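Local coordinates for protein Rho guanine nucleotide exchange factor 12 (Homo sapiens, PDB 1TXD) that acts through its DH and PH domains as a guanine nucleotide exchange factor for the small GTPase RhoA, at residues R41-L46 with Q77-L82. The protein carries 1 engineered substitution. Residues are numbered along the deposited sequence; the frame is centred on the assembly and turned at random.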
ATOM      1  N   ARG A  41      20.089  -4.888   7.183  1.00 22.83           N
ATOM      2  CA  ARG A  41      20.996  -3.743   7.291  1.00 22.63           C
ATOM      3  C   ARG A  41      20.319  -2.424   6.934  1.00 20.26           C
ATOM      4  O   ARG A  41      20.617  -1.418   7.525  1.00 16.31           O
ATOM      5  CB  ARG A  41      22.226  -3.947   6.396  1.00 25.41           C
ATOM      6  CG  ARG A  41      23.513  -3.482   7.044  1.00 30.78           C
ATOM      7  CD  ARG A  41      24.775  -3.705   6.184  1.00 34.33           C
ATOM      8  NE  ARG A  41      25.410  -4.965   6.565  1.00 37.35           N
ATOM      9  CZ  ARG A  41      25.368  -6.120   5.885  1.00 38.20           C
ATOM     10  NH1 ARG A  41      24.744  -6.235   4.719  1.00 39.19           N
ATOM     11  NH2 ARG A  41      25.998  -7.173   6.377  1.00 38.25           N
ATOM     12  N   THR A  42      19.459  -2.470   5.916  1.00 18.17           N
ATOM     13  CA  THR A  42      18.635  -1.390   5.456  1.00 19.92           C
ATOM     14  C   THR A  42      17.654  -0.962   6.546  1.00 20.87           C
ATOM     15  O   THR A  42      17.474   0.256   6.850  1.00 17.18           O
ATOM     16  CB  THR A  42      17.879  -1.920   4.203  1.00 21.49           C
ATOM     17  OG1 THR A  42      18.814  -2.080   3.153  1.00 21.33           O
ATOM     18  CG2 THR A  42      17.011  -0.950   3.597  1.00 21.21           C
ATOM     19  N   LEU A  43      17.057  -1.972   7.183  1.00 19.43           N
ATOM     20  CA  LEU A  43      16.080  -1.699   8.203  1.00 19.15           C
ATOM     21  C   LEU A  43      16.796  -1.072   9.423  1.00 16.78           C
ATOM     22  O   LEU A  43      16.231  -0.166  10.064  1.00 16.73           O
ATOM     23  CB  LEU A  43      15.292  -2.954   8.578  1.00 17.92           C
ATOM     24  CG  LEU A  43      14.250  -3.451   7.564  1.00 20.24           C
ATOM     25  CD1 LEU A  43      13.489  -4.656   8.129  1.00 22.38           C
ATOM     26  CD2 LEU A  43      13.292  -2.401   7.147  1.00 20.28           C
ATOM     27  N   LYS A  44      17.990  -1.507   9.729  1.00 17.82           N
ATOM     28  CA  LYS A  44      18.773  -0.842  10.806  1.00 19.16           C
ATOM     29  C   LYS A  44      19.151   0.618  10.457  1.00 19.69           C
ATOM     30  O   LYS A  44      19.285   1.414  11.381  1.00 20.15           O
ATOM     31  CB  LYS A  44      20.003  -1.619  11.192  1.00 20.38           C
ATOM     32  CG  LYS A  44      19.764  -3.028  11.707  1.00 23.95           C
ATOM     33  CD  LYS A  44      21.047  -3.578  12.394  1.00 26.00           C
ATOM     34  CE  LYS A  44      20.765  -4.784  13.273  1.00 26.38           C
ATOM     35  NZ  LYS A  44      21.904  -5.717  13.331  1.00 27.73           N
ATOM     36  N   VAL A  45      19.250   0.979   9.165  1.00 19.87           N
ATOM     37  CA  VAL A  45      19.392   2.384   8.749  1.00 22.40           C
ATOM     38  C   VAL A  45      18.135   3.179   9.088  1.00 21.82           C
ATOM     39  O   VAL A  45      18.276   4.183   9.743  1.00 23.28           O
ATOM     40  CB  VAL A  45      19.753   2.606   7.230  1.00 22.49           C
ATOM     41  CG1 VAL A  45      19.773   4.134   6.846  1.00 23.99           C
ATOM     42  CG2 VAL A  45      21.043   2.003   6.891  1.00 23.15           C
ATOM     43  N   LEU A  46      16.928   2.792   8.611  1.00 21.72           N
ATOM     44  CA  LEU A  46      15.702   3.447   9.060  1.00 18.69           C
ATOM     45  C   LEU A  46      15.740   3.633  10.557  1.00 18.73           C
ATOM     46  O   LEU A  46      15.429   4.723  11.079  1.00 21.06           O
ATOM     47  CB  LEU A  46      14.468   2.639   8.794  1.00 14.15           C
ATOM     48  CG  LEU A  46      14.011   2.824   7.336  1.00 15.34           C
ATOM     49  CD1 LEU A  46      12.844   1.996   7.152  1.00 17.01           C
ATOM     50  CD2 LEU A  46      13.661   4.322   7.169  1.00 15.70           C
ATOM     51  N   GLN A  77      12.657  -6.607  14.121  1.00 21.48           N
ATOM     52  CA  GLN A  77      12.925  -7.822  14.943  1.00 21.60           C
ATOM     53  C   GLN A  77      12.585  -9.096  14.123  1.00 19.29           C
ATOM     54  O   GLN A  77      13.274 -10.057  14.177  1.00 18.88           O
ATOM     55  CB  GLN A  77      12.123  -7.797  16.258  1.00 25.00           C
ATOM     56  CG  GLN A  77      12.869  -7.304  17.550  1.00 31.39           C
ATOM     57  CD  GLN A  77      14.401  -7.112  17.378  1.00 34.76           C
ATOM     58  OE1 GLN A  77      15.153  -8.098  17.318  1.00 39.74           O
ATOM     59  NE2 GLN A  77      14.844  -5.857  17.279  1.00 32.18           N
ATOM     60  N   LEU A  78      11.555  -9.044  13.296  1.00 16.31           N
ATOM     61  CA  LEU A  78      11.187 -10.154  12.468  1.00 18.33           C
ATOM     62  C   LEU A  78      12.287 -10.596  11.488  1.00 18.25           C
ATOM     63  O   LEU A  78      12.689 -11.785  11.458  1.00 16.89           O
ATOM     64  CB  LEU A  78       9.901  -9.821  11.722  1.00 20.17           C
ATOM     65  CG  LEU A  78       9.319 -10.916  10.851  1.00 21.93           C
ATOM     66  CD1 LEU A  78       7.891 -10.706  10.624  1.00 23.15           C
ATOM     67  CD2 LEU A  78      10.048 -11.038   9.538  1.00 24.88           C
ATOM     68  N   HIS A  79      12.829  -9.630  10.766  1.00 17.21           N
ATOM     69  CA  HIS A  79      13.886  -9.847   9.779  1.00 17.82           C
ATOM     70  C   HIS A  79      15.245 -10.143  10.423  1.00 19.60           C
ATOM     71  O   HIS A  79      15.994 -11.003   9.897  1.00 21.73           O
ATOM     72  CB  HIS A  79      13.932  -8.692   8.803  1.00 19.37           C
ATOM     73  CG  HIS A  79      12.805  -8.702   7.817  1.00 19.33           C
ATOM     74  ND1 HIS A  79      12.764  -9.545   6.727  1.00 20.80           N
ATOM     75  CD2 HIS A  79      11.681  -7.950   7.745  1.00 22.42           C
ATOM     76  CE1 HIS A  79      11.652  -9.342   6.049  1.00 19.62           C
ATOM     77  NE2 HIS A  79      10.985  -8.359   6.634  1.00 18.97           N
ATOM     78  N   ILE A  80      15.554  -9.553  11.571  1.00 16.68           N
ATOM     79  CA  ILE A  80      16.708 -10.049  12.340  1.00 17.26           C
ATOM     80  C   ILE A  80      16.528 -11.551  12.766  1.00 20.60           C
ATOM     81  O   ILE A  80      17.461 -12.345  12.610  1.00 19.85           O
ATOM     82  CB  ILE A  80      16.955  -9.201  13.570  1.00 16.14           C
ATOM     83  CG1 ILE A  80      17.526  -7.843  13.196  1.00 19.61           C
ATOM     84  CG2 ILE A  80      17.937  -9.905  14.592  1.00 18.66           C
ATOM     85  CD1 ILE A  80      17.432  -6.818  14.313  1.00 21.46           C
ATOM     86  N   GLY A  81      15.359 -11.938  13.305  1.00 19.25           N
ATOM     87  CA  GLY A  81      15.137 -13.327  13.687  1.00 19.07           C
ATOM     88  C   GLY A  81      15.244 -14.273  12.494  1.00 20.32           C
ATOM     89  O   GLY A  81      15.794 -15.324  12.589  1.00 19.31           O
ATOM     90  N   LEU A  82      14.717 -13.854  11.353  1.00 20.36           N
ATOM     91  CA  LEU A  82      14.729 -14.655  10.165  1.00 21.66           C
ATOM     92  C   LEU A  82      16.166 -14.831   9.672  1.00 24.11           C
ATOM     93  O   LEU A  82      16.585 -15.949   9.303  1.00 22.74           O
ATOM     94  CB  LEU A  82      13.870 -13.971   9.084  1.00 19.89           C
ATOM     95  CG  LEU A  82      13.805 -14.637   7.712  1.00 21.75           C
ATOM     96  CD1 LEU A  82      13.635 -16.222   7.799  1.00 20.58           C
ATOM     97  CD2 LEU A  82      12.672 -13.980   6.910  1.00 21.04           C
TER
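L43 meets the imidazole of H79 where helix 20-57 packs against helix 72-90 in the DH helical bundle. One methyl does the touching. L43 CD1 lies 3.8 Å from H79 CD2, and it also comes within 4.1 Å of H79 CG and of H79 CB. The methyl comes in obliquely, nearest CD2 and CG; carbon meets carbon, and the contact is van der Waals. Both side chains leave their helices toward the opposing helix, and the two alpha carbons, L43 CA and H79 CA, are 8.6 Å apart.

K44 and I80 make the second, more peripheral contact. The aliphatic part of the lysine is used: K44 CE sits 4.0 Å from I80 CD1. The two side chains cross at about a right angle. I80 CG1 lies anti to the carbonyl carbon (chi1 -72°), and the extended chi2 carries CD1 on to the lysine. K44 itself is solvent-exposed, and its chain bends at chi4 beyond the touching carbon.

The H79 ring is held from several directions. Within its own helix, L78 CD2 lies 3.9 Å above one ring face, over the centre. H79 ND1 hydrogen-bonds to E36 OE1 of helix 20-57, and H79 NE2 to Q170 NE2 of helix 169-186, where the amide nitrogen, as modelled, is the donor. H39 adds an edge-to-face ring contact.

Across these two segments the join is apolar, with 123 Å² buried in total. The polar bonds of H79 lie at its two ring nitrogens, while L43 packs on its carbons. The buried imidazole thus has partners for both nitrogens and links three helices of the bundle. With Q170 NE2 as donor at NE2 and the E36 carboxylate at ND1, the neutral ring would probably carry its proton on ND1.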